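PDB 4LUN: nonsense-mediated mRNA decay protein 2 from Saccharomyces cerevisiae, which takes part in nonsense-mediated decay of mRNAs with premature stop codons and contacts UPF1 through its C-terminus, the present chain being its N-terminal MIF4G domain. Local coordinates for residues R5-H10 with D223-D228; D11-A16 with G99-F104; V146-Y151 with P181-I186; A212-D217 with S229-A234; T158-E163 with G177-L182. All blocks are in the same frame, centred on the assembly; numbering follows the deposited sequence. Where two conformers were deposited one is given.

Contact 1. Residues R5-H10 with D223-D228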
# COMPACT_ATOMS: atom_id res chain seq x y z
N ARG A 5 7.28 2.04 20.37
CA ARG A 5 6.33 0.93 20.39
C ARG A 5 6.50 0.04 19.15
O ARG A 5 6.36 -1.18 19.22
CB ARG A 5 4.89 1.44 20.48
CG ARG A 5 3.84 0.35 20.52
CD ARG A 5 4.07 -0.61 21.68
NE ARG A 5 3.05 -1.66 21.70
CZ ARG A 5 3.12 -2.75 22.46
NH1 ARG A 5 4.16 -2.95 23.26
NH2 ARG A 5 2.14 -3.64 22.41
N LYS A 6 6.81 0.66 18.01
CA LYS A 6 7.12 -0.11 16.81
C LYS A 6 8.29 -1.04 17.08
O LYS A 6 8.25 -2.22 16.72
CB LYS A 6 7.49 0.82 15.64
CG LYS A 6 6.31 1.43 14.91
CD LYS A 6 6.78 2.11 13.62
CE LYS A 6 5.61 2.65 12.82
NZ LYS A 6 4.55 3.21 13.70
N LYS A 7 9.33 -0.52 17.72
CA LYS A 7 10.51 -1.32 18.01
C LYS A 7 10.24 -2.41 19.05
O LYS A 7 10.75 -3.53 18.93
CB LYS A 7 11.69 -0.42 18.41
CG LYS A 7 12.19 0.45 17.26
CD LYS A 7 13.32 1.39 17.69
CE LYS A 7 12.87 2.84 17.63
NZ LYS A 7 13.68 3.63 16.66
N GLU A 8 9.42 -2.10 20.05
CA GLU A 8 8.99 -3.10 21.03
C GLU A 8 8.31 -4.28 20.34
O GLU A 8 8.63 -5.44 20.61
CB GLU A 8 8.01 -2.50 22.03
CG GLU A 8 8.62 -1.57 23.08
CD GLU A 8 7.58 -1.09 24.08
OE1 GLU A 8 6.55 -1.77 24.25
OE2 GLU A 8 7.80 -0.02 24.69
N LEU A 9 7.35 -3.98 19.47
CA LEU A 9 6.62 -5.00 18.74
C LEU A 9 7.53 -5.74 17.78
O LEU A 9 7.42 -6.96 17.62
CB LEU A 9 5.47 -4.38 17.95
CG LEU A 9 4.24 -3.94 18.75
CD1 LEU A 9 3.27 -3.19 17.85
CD2 LEU A 9 3.56 -5.15 19.38
N HIS A 10 8.41 -5.00 17.11
CA HIS A 10 9.36 -5.60 16.18
C HIS A 10 10.20 -6.67 16.89
O HIS A 10 10.40 -7.76 16.36
CB HIS A 10 10.25 -4.55 15.52
CG HIS A 10 11.02 -5.07 14.34
ND1 HIS A 10 12.19 -5.77 14.47
CD2 HIS A 10 10.76 -5.00 13.01
CE1 HIS A 10 12.63 -6.12 13.27
NE2 HIS A 10 11.77 -5.67 12.37
N ASP A 223 15.73 2.17 10.70
CA ASP A 223 16.73 1.17 10.33
C ASP A 223 16.60 -0.15 11.10
O ASP A 223 16.84 -1.22 10.53
CB ASP A 223 18.15 1.72 10.52
CG ASP A 223 18.55 2.71 9.45
OD1 ASP A 223 17.78 2.92 8.48
OD2 ASP A 223 19.66 3.28 9.57
N ASP A 224 16.23 -0.09 12.38
CA ASP A 224 16.10 -1.29 13.20
C ASP A 224 14.84 -2.08 12.83
O ASP A 224 14.67 -3.23 13.26
CB ASP A 224 16.01 -0.94 14.69
CG ASP A 224 17.33 -0.50 15.27
OD1 ASP A 224 18.38 -0.70 14.62
OD2 ASP A 224 17.32 0.04 16.40
N LEU A 225 13.96 -1.46 12.06
CA LEU A 225 12.68 -2.07 11.72
C LEU A 225 12.72 -2.73 10.36
O LEU A 225 11.84 -3.52 10.02
CB LEU A 225 11.57 -1.02 11.73
CG LEU A 225 11.42 -0.23 13.02
CD1 LEU A 225 10.31 0.83 12.86
CD2 LEU A 225 11.13 -1.18 14.16
N ILE A 226 13.75 -2.42 9.59
CA ILE A 226 13.84 -2.85 8.20
C ILE A 226 14.45 -4.25 8.10
O ILE A 226 15.47 -4.53 8.74
CB ILE A 226 14.64 -1.81 7.39
CG1 ILE A 226 13.77 -0.56 7.16
CG2 ILE A 226 15.09 -2.37 6.05
CD1 ILE A 226 14.53 0.69 6.74
N TYR A 227 13.81 -5.12 7.33
CA TYR A 227 14.26 -6.51 7.20
C TYR A 227 15.57 -6.66 6.43
O TYR A 227 16.55 -7.26 6.92
CB TYR A 227 13.15 -7.33 6.52
CG TYR A 227 13.48 -8.80 6.39
CD1 TYR A 227 13.41 -9.66 7.48
CD2 TYR A 227 13.90 -9.33 5.17
CE1 TYR A 227 13.71 -11.01 7.36
CE2 TYR A 227 14.21 -10.68 5.05
CZ TYR A 227 14.12 -11.50 6.15
OH TYR A 227 14.44 -12.84 6.02
N ASP A 228 15.60 -6.13 5.22
CA ASP A 228 16.75 -6.22 4.33
C ASP A 228 17.32 -4.82 4.14
O ASP A 228 16.62 -3.92 3.68
CB ASP A 228 16.30 -6.83 2.98
CG ASP A 228 17.45 -7.05 2.01
OD1 ASP A 228 18.50 -6.36 2.10
OD2 ASP A 228 17.29 -7.91 1.11
O HOH W 1 15.67 2.18 14.25

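Contact 2. Residues D11-A16 with G99-F104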
# COMPACT_ATOMS: atom_id res chain seq x y z
N ASP A 11 10.67 -6.35 18.09
CA ASP A 11 11.47 -7.32 18.86
C ASP A 11 10.66 -8.57 19.20
O ASP A 11 11.13 -9.69 19.00
CB ASP A 11 12.03 -6.67 20.13
CG ASP A 11 12.96 -7.60 20.90
OD1 ASP A 11 13.56 -8.50 20.27
OD2 ASP A 11 13.09 -7.43 22.13
N LEU A 12 9.44 -8.38 19.69
CA LEU A 12 8.55 -9.49 19.99
C LEU A 12 8.18 -10.28 18.74
O LEU A 12 8.17 -11.50 18.76
CB LEU A 12 7.27 -8.98 20.67
CG LEU A 12 7.41 -8.43 22.08
CD1 LEU A 12 6.12 -7.76 22.52
CD2 LEU A 12 7.79 -9.54 23.06
N ASN A 13 7.87 -9.58 17.65
CA ASN A 13 7.45 -10.28 16.44
C ASN A 13 8.61 -11.04 15.81
O ASN A 13 8.41 -12.08 15.19
CB ASN A 13 6.81 -9.28 15.46
CG ASN A 13 5.46 -8.79 15.94
OD1 ASN A 13 4.76 -9.50 16.66
ND2 ASN A 13 5.09 -7.57 15.56
N THR A 14 9.82 -10.52 15.99
CA THR A 14 10.99 -11.17 15.43
C THR A 14 11.29 -12.44 16.24
O THR A 14 11.61 -13.49 15.69
CB THR A 14 12.21 -10.22 15.43
OG1 THR A 14 11.96 -9.10 14.56
CG2 THR A 14 13.46 -10.96 14.96
N ARG A 15 11.14 -12.34 17.55
CA ARG A 15 11.30 -13.52 18.41
C ARG A 15 10.28 -14.60 18.08
O ARG A 15 10.62 -15.79 18.04
CB ARG A 15 11.25 -13.13 19.89
CG ARG A 15 12.45 -12.31 20.32
CD ARG A 15 12.74 -12.46 21.80
NE ARG A 15 11.80 -11.73 22.63
CZ ARG A 15 11.13 -12.27 23.65
NH1 ARG A 15 11.29 -13.55 23.95
NH2 ARG A 15 10.29 -11.52 24.36
N ALA A 16 9.04 -14.20 17.82
CA ALA A 16 8.01 -15.16 17.43
C ALA A 16 8.35 -15.85 16.11
O ALA A 16 8.16 -17.06 15.97
CB ALA A 16 6.63 -14.50 17.37
N GLY A 99 -0.43 -9.58 18.10
CA GLY A 99 -0.82 -10.54 19.13
C GLY A 99 -1.03 -11.92 18.56
O GLY A 99 -0.55 -12.92 19.11
N LEU A 100 -1.74 -12.00 17.44
CA LEU A 100 -2.01 -13.27 16.79
C LEU A 100 -0.72 -13.89 16.29
O LEU A 100 -0.52 -15.09 16.41
CB LEU A 100 -3.01 -13.09 15.65
CG LEU A 100 -4.46 -12.99 16.11
CD1 LEU A 100 -5.31 -12.38 15.02
CD2 LEU A 100 -4.98 -14.37 16.50
N HIS A 101 0.17 -13.06 15.73
CA HIS A 101 1.47 -13.54 15.27
C HIS A 101 2.31 -14.04 16.45
O HIS A 101 3.04 -15.03 16.33
CB HIS A 101 2.21 -12.42 14.51
CG HIS A 101 3.64 -12.73 14.23
ND1 HIS A 101 4.03 -13.68 13.31
CD2 HIS A 101 4.78 -12.24 14.78
CE1 HIS A 101 5.35 -13.75 13.29
NE2 HIS A 101 5.83 -12.89 14.17
N GLN A 102 2.21 -13.37 17.59
CA GLN A 102 2.99 -13.76 18.75
C GLN A 102 2.48 -15.07 19.36
O GLN A 102 3.26 -15.86 19.90
CB GLN A 102 3.00 -12.64 19.79
CG GLN A 102 3.88 -11.47 19.37
CD GLN A 102 3.56 -10.20 20.11
OE1 GLN A 102 3.00 -10.24 21.21
NE2 GLN A 102 3.90 -9.06 19.52
N ARG A 103 1.18 -15.30 19.25
CA ARG A 103 0.58 -16.54 19.74
C ARG A 103 0.88 -17.73 18.83
O ARG A 103 1.22 -18.82 19.31
CB ARG A 103 -0.94 -16.40 19.88
CG ARG A 103 -1.44 -15.82 21.21
CD ARG A 103 -1.36 -16.82 22.37
NE ARG A 103 -1.88 -18.15 22.04
CZ ARG A 103 -3.13 -18.55 22.26
NH1 ARG A 103 -4.02 -17.74 22.81
NH2 ARG A 103 -3.50 -19.79 21.92
N PHE A 104 0.78 -17.51 17.52
CA PHE A 104 0.83 -18.63 16.57
C PHE A 104 2.00 -18.65 15.58
O PHE A 104 2.19 -19.65 14.88
CB PHE A 104 -0.49 -18.73 15.80
CG PHE A 104 -1.70 -18.77 16.69
CD1 PHE A 104 -1.95 -19.87 17.50
CD2 PHE A 104 -2.59 -17.70 16.73
CE1 PHE A 104 -3.06 -19.90 18.33
CE2 PHE A 104 -3.70 -17.72 17.56
CZ PHE A 104 -3.93 -18.82 18.35

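Contact 3. Residues V146-Y151 with P181-I186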
# COMPACT_ATOMS: atom_id res chain seq x y z
N VAL A 146 -1.52 -0.54 5.22
CA VAL A 146 -1.63 -1.55 6.27
C VAL A 146 -0.50 -2.57 6.16
O VAL A 146 0.08 -2.98 7.17
CB VAL A 146 -3.02 -2.23 6.23
CG1 VAL A 146 -3.03 -3.49 7.10
CG2 VAL A 146 -4.10 -1.24 6.70
N PHE A 147 -0.20 -2.99 4.93
CA PHE A 147 0.90 -3.90 4.70
C PHE A 147 2.18 -3.33 5.27
O PHE A 147 2.94 -4.03 5.95
CB PHE A 147 1.13 -4.19 3.22
CG PHE A 147 2.37 -5.00 2.98
CD1 PHE A 147 2.31 -6.38 2.99
CD2 PHE A 147 3.59 -4.37 2.76
CE1 PHE A 147 3.46 -7.14 2.80
CE2 PHE A 147 4.74 -5.13 2.57
CZ PHE A 147 4.66 -6.52 2.58
N THR A 148 2.43 -2.06 4.98
CA THR A 148 3.69 -1.43 5.34
C THR A 148 3.82 -1.28 6.86
O THR A 148 4.91 -1.48 7.42
CB THR A 148 3.88 -0.10 4.61
OG1 THR A 148 3.78 -0.34 3.21
CG2 THR A 148 5.26 0.47 4.89
N GLU A 149 2.71 -0.98 7.52
CA GLU A 149 2.74 -0.84 8.97
C GLU A 149 3.07 -2.19 9.61
O GLU A 149 3.80 -2.25 10.62
CB GLU A 149 1.40 -0.33 9.52
CG GLU A 149 0.94 1.04 9.01
CD GLU A 149 1.74 2.21 9.56
OE1 GLU A 149 2.74 2.00 10.28
OE2 GLU A 149 1.36 3.36 9.26
N LEU A 150 2.57 -3.27 9.02
CA LEU A 150 2.86 -4.62 9.53
C LEU A 150 4.26 -5.10 9.15
O LEU A 150 4.84 -5.97 9.81
CB LEU A 150 1.81 -5.63 9.05
CG LEU A 150 0.45 -5.44 9.70
CD1 LEU A 150 -0.61 -6.25 8.93
CD2 LEU A 150 0.51 -5.88 11.16
N TYR A 151 4.78 -4.54 8.07
CA TYR A 151 6.16 -4.79 7.70
C TYR A 151 7.06 -4.14 8.74
O TYR A 151 8.03 -4.75 9.20
CB TYR A 151 6.46 -4.22 6.29
CG TYR A 151 7.95 -4.18 6.01
CD1 TYR A 151 8.60 -5.28 5.48
CD2 TYR A 151 8.70 -3.05 6.30
CE1 TYR A 151 9.96 -5.26 5.25
CE2 TYR A 151 10.05 -3.01 6.08
CZ TYR A 151 10.68 -4.11 5.55
OH TYR A 151 12.04 -4.06 5.31
N PRO A 181 13.55 -6.65 -2.11
CA PRO A 181 12.73 -6.45 -0.91
C PRO A 181 11.26 -6.52 -1.29
O PRO A 181 10.91 -6.10 -2.40
CB PRO A 181 13.08 -5.01 -0.49
CG PRO A 181 14.46 -4.79 -1.03
CD PRO A 181 14.46 -5.52 -2.36
N LEU A 182 10.43 -7.03 -0.39
CA LEU A 182 9.02 -7.29 -0.70
C LEU A 182 8.25 -6.02 -1.06
O LEU A 182 7.44 -6.02 -1.99
CB LEU A 182 8.34 -8.02 0.45
CG LEU A 182 6.89 -8.49 0.25
CD1 LEU A 182 6.71 -9.16 -1.11
CD2 LEU A 182 6.48 -9.45 1.38
N LEU A 183 8.51 -4.93 -0.34
CA LEU A 183 7.89 -3.65 -0.68
C LEU A 183 8.25 -3.19 -2.08
O LEU A 183 7.42 -2.60 -2.76
CB LEU A 183 8.24 -2.55 0.32
CG LEU A 183 7.46 -2.55 1.62
CD1 LEU A 183 8.14 -1.64 2.64
CD2 LEU A 183 6.01 -2.08 1.35
N PHE A 184 9.49 -3.41 -2.51
CA PHE A 184 9.91 -3.05 -3.85
C PHE A 184 9.07 -3.84 -4.87
O PHE A 184 8.58 -3.28 -5.86
CB PHE A 184 11.43 -3.33 -4.03
CG PHE A 184 11.93 -3.14 -5.44
CD1 PHE A 184 12.52 -1.94 -5.84
CD2 PHE A 184 11.84 -4.18 -6.37
CE1 PHE A 184 13.00 -1.79 -7.13
CE2 PHE A 184 12.31 -4.02 -7.66
CZ PHE A 184 12.89 -2.82 -8.04
N SER A 185 8.90 -5.13 -4.61
CA SER A 185 8.14 -6.01 -5.51
C SER A 185 6.70 -5.56 -5.63
O SER A 185 6.15 -5.47 -6.73
CB SER A 185 8.22 -7.47 -5.06
OG SER A 185 9.55 -7.96 -5.15
N ILE A 186 6.10 -5.26 -4.49
CA ILE A 186 4.71 -4.76 -4.46
C ILE A 186 4.57 -3.43 -5.22
O ILE A 186 3.66 -3.25 -6.05
CB ILE A 186 4.26 -4.60 -3.01
CG1 ILE A 186 4.11 -5.97 -2.35
CG2 ILE A 186 2.91 -3.84 -2.91
CD1 ILE A 186 4.01 -5.90 -0.83

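Contact 4. Residues A212-D217 with S229-A234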
# COMPACT_ATOMS: atom_id res chain seq x y z
N ALA A 212 7.99 8.53 4.87
CA ALA A 212 9.16 9.34 4.48
C ALA A 212 10.54 8.82 4.91
O ALA A 212 11.49 8.93 4.13
CB ALA A 212 8.97 10.79 4.93
N PRO A 213 10.66 8.27 6.13
CA PRO A 213 12.01 7.80 6.48
C PRO A 213 12.56 6.74 5.53
O PRO A 213 13.78 6.58 5.48
CB PRO A 213 11.83 7.21 7.88
CG PRO A 213 10.65 7.93 8.43
CD PRO A 213 9.74 8.16 7.28
N LEU A 214 11.71 6.04 4.78
CA LEU A 214 12.22 5.08 3.82
C LEU A 214 12.86 5.76 2.62
O LEU A 214 13.54 5.13 1.85
CB LEU A 214 11.09 4.12 3.35
CG LEU A 214 10.42 3.28 4.43
CD1 LEU A 214 9.34 2.39 3.84
CD2 LEU A 214 11.46 2.41 5.15
N PHE A 215 12.64 7.07 2.47
CA PHE A 215 13.07 7.78 1.27
C PHE A 215 14.11 8.85 1.52
O PHE A 215 14.60 9.50 0.58
CB PHE A 215 11.86 8.37 0.55
CG PHE A 215 10.95 7.32 0.01
CD1 PHE A 215 11.22 6.74 -1.23
CD2 PHE A 215 9.88 6.85 0.75
CE1 PHE A 215 10.39 5.75 -1.72
CE2 PHE A 215 9.06 5.85 0.27
CZ PHE A 215 9.33 5.30 -0.98
N ARG A 216 14.47 9.02 2.78
CA ARG A 216 15.48 10.00 3.17
C ARG A 216 16.71 9.31 3.76
O ARG A 216 16.65 8.74 4.84
CB ARG A 216 14.88 11.01 4.15
CG ARG A 216 13.56 11.62 3.66
CD ARG A 216 13.33 13.01 4.24
NE ARG A 216 12.15 13.67 3.68
CZ ARG A 216 12.12 14.26 2.49
NH1 ARG A 216 13.19 14.27 1.71
NH2 ARG A 216 11.00 14.85 2.07
N ASP A 217 17.82 9.36 3.03
CA ASP A 217 19.01 8.63 3.44
C ASP A 217 19.52 8.99 4.83
O ASP A 217 20.04 8.13 5.54
CB ASP A 217 20.15 8.76 2.43
CG ASP A 217 21.38 7.96 2.83
OD1 ASP A 217 21.30 6.71 2.80
OD2 ASP A 217 22.41 8.56 3.20
N SER A 229 18.59 -4.63 4.47
CA SER A 229 19.19 -3.29 4.43
C SER A 229 19.20 -2.65 3.03
O SER A 229 19.38 -1.44 2.90
CB SER A 229 20.60 -3.31 5.01
OG SER A 229 21.51 -3.90 4.10
N LYS A 230 18.98 -3.46 2.00
CA LYS A 230 18.89 -2.94 0.64
C LYS A 230 17.60 -2.18 0.35
O LYS A 230 17.47 -1.56 -0.71
CB LYS A 230 19.03 -4.08 -0.37
CG LYS A 230 20.40 -4.74 -0.36
CD LYS A 230 20.74 -5.27 -1.74
CE LYS A 230 21.80 -6.35 -1.68
NZ LYS A 230 21.37 -7.55 -2.46
N LEU A 231 16.65 -2.22 1.28
CA LEU A 231 15.31 -1.67 1.01
C LEU A 231 15.32 -0.19 0.62
O LEU A 231 14.74 0.19 -0.40
CB LEU A 231 14.36 -1.86 2.20
CG LEU A 231 12.99 -1.17 2.07
CD1 LEU A 231 12.12 -1.87 1.02
CD2 LEU A 231 12.26 -1.13 3.40
N LYS A 232 15.96 0.65 1.43
CA LYS A 232 15.95 2.09 1.14
C LYS A 232 16.56 2.41 -0.24
O LYS A 232 16.01 3.23 -0.99
CB LYS A 232 16.59 2.89 2.28
CG LYS A 232 15.69 2.97 3.49
CD LYS A 232 16.29 3.81 4.63
CE LYS A 232 16.36 5.29 4.28
NZ LYS A 232 16.53 6.12 5.53
N GLY A 233 17.66 1.75 -0.57
CA GLY A 233 18.29 1.90 -1.87
C GLY A 233 17.40 1.46 -3.02
O GLY A 233 17.35 2.11 -4.07
N ALA A 234 16.71 0.35 -2.83
CA ALA A 234 15.84 -0.21 -3.86
C ALA A 234 14.67 0.72 -4.09
O ALA A 234 14.28 0.99 -5.22
CB ALA A 234 15.34 -1.59 -3.45

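Contact 5. Residues T158-E163 with G177-L182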
# COMPACT_ATOMS: atom_id res chain seq x y z
N THR A 158 9.04 -10.94 4.33
CA THR A 158 9.66 -11.43 3.10
C THR A 158 8.88 -12.62 2.56
O THR A 158 8.18 -13.30 3.30
CB THR A 158 11.13 -11.85 3.38
OG1 THR A 158 11.69 -12.47 2.21
CG2 THR A 158 11.20 -12.84 4.54
N LEU A 159 9.00 -12.87 1.25
CA LEU A 159 8.38 -14.05 0.68
C LEU A 159 9.01 -15.30 1.26
O LEU A 159 8.41 -16.37 1.21
CB LEU A 159 8.52 -14.06 -0.84
CG LEU A 159 7.75 -12.97 -1.60
CD1 LEU A 159 8.12 -12.99 -3.07
CD2 LEU A 159 6.24 -13.15 -1.44
N ASP A 160 10.21 -15.17 1.81
CA ASP A 160 10.90 -16.33 2.37
C ASP A 160 10.21 -16.93 3.60
O ASP A 160 10.51 -18.04 4.01
CB ASP A 160 12.36 -15.98 2.70
CG ASP A 160 13.25 -15.93 1.46
OD1 ASP A 160 12.81 -16.39 0.39
OD2 ASP A 160 14.39 -15.42 1.57
N ASP A 161 9.27 -16.19 4.19
CA ASP A 161 8.55 -16.64 5.37
C ASP A 161 7.32 -17.46 5.00
O ASP A 161 6.71 -18.10 5.86
CB ASP A 161 8.06 -15.45 6.21
CG ASP A 161 9.18 -14.76 6.97
OD1 ASP A 161 9.02 -13.56 7.26
OD2 ASP A 161 10.20 -15.41 7.29
N ILE A 162 6.93 -17.42 3.74
CA ILE A 162 5.73 -18.12 3.31
C ILE A 162 6.06 -19.58 3.02
O ILE A 162 7.07 -19.87 2.38
CB ILE A 162 5.08 -17.45 2.09
CG1 ILE A 162 4.85 -15.96 2.38
CG2 ILE A 162 3.77 -18.12 1.73
CD1 ILE A 162 4.20 -15.19 1.24
N GLU A 163 5.24 -20.49 3.53
CA GLU A 163 5.43 -21.91 3.25
C GLU A 163 5.13 -22.19 1.79
O GLU A 163 4.28 -21.53 1.19
CB GLU A 163 4.50 -22.76 4.12
CG GLU A 163 5.18 -23.40 5.31
CD GLU A 163 5.21 -22.49 6.51
OE1 GLU A 163 4.25 -22.54 7.31
OE2 GLU A 163 6.19 -21.72 6.65
N GLY A 177 17.25 -16.81 -7.19
CA GLY A 177 18.42 -16.01 -6.89
C GLY A 177 18.14 -14.87 -5.93
O GLY A 177 17.37 -15.02 -4.98
N ARG A 178 18.76 -13.73 -6.19
CA ARG A 178 18.59 -12.53 -5.38
C ARG A 178 17.15 -12.03 -5.46
O ARG A 178 16.69 -11.64 -6.54
CB ARG A 178 19.53 -11.43 -5.87
CG ARG A 178 20.61 -11.93 -6.81
CD ARG A 178 21.02 -10.85 -7.81
NE ARG A 178 22.16 -11.27 -8.63
CZ ARG A 178 22.87 -10.45 -9.39
NH1 ARG A 178 22.58 -9.15 -9.44
NH2 ARG A 178 23.89 -10.92 -10.10
N LYS A 179 16.44 -12.04 -4.34
CA LYS A 179 15.10 -11.47 -4.33
C LYS A 179 15.16 -10.00 -3.95
O LYS A 179 15.95 -9.59 -3.09
CB LYS A 179 14.20 -12.20 -3.34
CG LYS A 179 13.56 -13.46 -3.87
CD LYS A 179 12.57 -14.02 -2.86
CE LYS A 179 11.99 -15.34 -3.32
NZ LYS A 179 11.43 -16.12 -2.18
N ASP A 180 14.31 -9.21 -4.58
CA ASP A 180 14.12 -7.83 -4.19
C ASP A 180 13.40 -7.77 -2.83
O ASP A 180 12.73 -8.72 -2.43
CB ASP A 180 13.29 -7.11 -5.25
CG ASP A 180 14.01 -7.04 -6.60
OD1 ASP A 180 15.20 -6.67 -6.62
OD2 ASP A 180 13.37 -7.33 -7.64
N PRO A 181 13.55 -6.65 -2.11
CA PRO A 181 12.73 -6.45 -0.91
C PRO A 181 11.26 -6.52 -1.29
O PRO A 181 10.91 -6.10 -2.40
CB PRO A 181 13.08 -5.01 -0.49
CG PRO A 181 14.46 -4.79 -1.03
CD PRO A 181 14.46 -5.52 -2.36
N LEU A 182 10.43 -7.03 -0.39
CA LEU A 182 9.02 -7.29 -0.70
C LEU A 182 8.25 -6.02 -1.06
O LEU A 182 7.44 -6.02 -1.99
CB LEU A 182 8.34 -8.02 0.45
CG LEU A 182 6.89 -8.49 0.25
CD1 LEU A 182 6.71 -9.16 -1.11
CD2 LEU A 182 6.48 -9.45 1.38
O HOH W 2 12.76 -10.05 0.73

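Contact 1. Residues R5-H10 with D223-D228
Apolar contacts carry most of this join between the N-terminal helix and the loop that precedes helix 231-271. L225 is its centre: CG stands anti to the carbonyl carbon (chi1 -55°), and the two methyls part company. L225 CD1 lies 3.8 Å from K6 CD, the lysine chain crossing the leucine at about a right angle, while L225 CD2 fits between K7 CG and H10 CB, 3.7 Å from each. The H10 ring adds a CH-pi contact. With CG anti to the backbone N (chi1 -167°), the imidazole is laid against the loop backbone, and L225 CA sits over its face, 4.0 Å from the H10 ring centroid. D224 O lies over the same ring toward its rim, 3.5 Å from H10 CE1, and H10 NE2 comes within 3.2 Å of L225 O. An alanine here, lacking the imidazole, would probably leave the backbone at D224 and L225 less well held, though CB would still meet L225 CD2. Polar links are thin and lie at the margin: one water accepts from D224 N at 3.0 Å and, weakly, from K7 NZ. Within the helix, R5 NH1 makes a salt bridge to E8 OE1, and R5 NH2 makes another to E95. The contact thus ties helix 3-17, whose L9 packs on helix 87-104, to a loop whose I226 rests on Y151 of helix 130-152 and on helix 231-271.

Contact 2. Residues D11-A16 with G99-F104
Two hydrogen bonds fasten helix 3-17 to the end of helix 87-104, their short segments running 8.8 Å apart and 32° from parallel. On the buried side H101, its CG anti to the backbone N (chi1 169°), reaches across and gives NE2-H to N13 O at 2.9 Å; the bond lies in the ring plane and on a carbonyl lone pair. Q102 extends beside it, and Q102 NE2 donates to N13 OD1 at 3.0 Å from above the amide carbonyl plane. A16 CB packs close by, 3.7 Å from H101 NE2. The partly exposed margin is looser: L12 merely lays CB against Q102 NE2 at 3.6 Å. A leucine in place of H101 has neither ring nitrogen, so the hold on N13 O and the tie to T109 OG1 go with it, which would probably weaken the seating of helix 3-17. N13 is gripped from both ends, since its ND2 bonds to V153 O and S98 OG. Donors are matched to acceptors along this buried polar seam, so the pairing probably depends on the orientation of these groups more than an apolar contact would.

Contact 3. Residues V146-Y151 with P181-I186
An antiparallel helix pair in the interior of the MIF4G domain, a HEAT-repeat-like all-helical fold, brings the C-terminal half of helix 130-152 against the start of helix 182-190. Their short segments run 170° apart in direction with axes 11.7 Å from each other, a spacing bridged by large side chains. F147, CG anti to the backbone N (chi1 173°), sets its ring against three aliphatic residues of helix 182-190. I186 meets it tip to tip, I186 CD1 lying over one face at 3.6 Å from the F147 ring centroid, a CH-pi contact. At the ring edge lie L182 CD2, 3.7 Å from F147 CZ, and L183 CD2, 3.5 Å from F147 CE2. L183 forks: CD2 also touches T148 OG1 at 3.4 Å, whereas CD1 lies over the face of Y151, 4.2 Å from its centroid. The polar tips look elsewhere, T148 OG1 to L144 O in its own helix and Y151 OH to Y227 N. Helix 106-116 packs on F147 through L113 and F116, and L231 of helix 231-271 closes against Y151.

Contact 4. Residues A212-D217 with S229-A234
The link between two helices of the MIF4G domain folds back here, so that a 3-10 turn starting at A212, after helix 201-210, meets the first turn of helix 231-271. K232 does most of the work. CG lies anti to the carbonyl carbon (chi1 -74°), the chain stays extended at chi2, bends at chi3 (68°), and straightens again to deliver the ammonium to the 212-217 segment. On the way K232 CG passes L214 O at 3.5 Å. K232 NZ then donates to two backbone carbonyls, P213 O at 2.8 Å, approached almost along the C=O axis, and R216 O at 2.7 Å, from above the carbonyl plane. One positive end thus holds two points of the segment, and D217, with OD1 5.5 Å from K232 NZ, would probably add to the favourable field. R216 leaves the contact, its NH2 bonding F302 O and its guanidinium making a cation-pi contact with F302 of helix 277-303. Beside the polar grip, L214 and L231 cross obliquely. L231 CG is anti to the backbone N (chi1 173°), and L231 CD2 stops 4.0 Å from L214 CD2.

Contact 5. Residues T158-E163 with G177-L182
A salt bridge spans the two ends of the long loop between helices 130-152 and 182-190 in the MIF4G domain. K179, extended beyond CG, meets D160 tip to tip, K179 NZ donating to D160 OD1 at 2.9 Å from above the carboxylate plane. D160 stands on a short 3-10 turn, 159-161, that opens with an ST turn: T158 OG1 accepts from D160 N at 3.1 Å in a nearly straight bond of 171°, which is consistent with the turn holding D160 in place for the lysine. A water lies 3.0 Å from T158 OG1 and gives a weak bond to D180 O, a second and looser tie between the two arms of the loop. The ammonium also passes close to the leucine stem, K179 NZ lying 3.8 Å from L159 CB. At L182 the chemistry turns apolar. This residue, at the start of its helix with CG anti to the backbone N (chi1 -174°), sends L182 CD2 to the T158 backbone, 4.1 Å from T158 CA. Its other branch crosses L159 at about a right angle, L182 CD1 resting 4.0 Å from L159 CG.

In the fold
Contacts 2 and 3 are buried, 1 and 4 partly so, and 5 lies at the surface. The two buried ones differ sharply: contact 2 is sewn by directed hydrogen bonds, contact 3 mainly by aromatic and aliphatic groups. Contact 1 is mostly apolar round L225, with a thin water link at its margin. Charge comes in toward the outside, as a lysine on backbone carbonyls in contact 4 and as a salt bridge in contact 5. Contacts 1 and 2 both use helix 3-17, and contacts 3 and 5 share P181 and L182. The 223-228 loop joins several, Y227 N probably bonding to Y151 OH of contact 3 while I226 packs on L214 and L231 of contact 4. Contacts 2 and 4 stand farthest apart, their centres about 25 Å from each other.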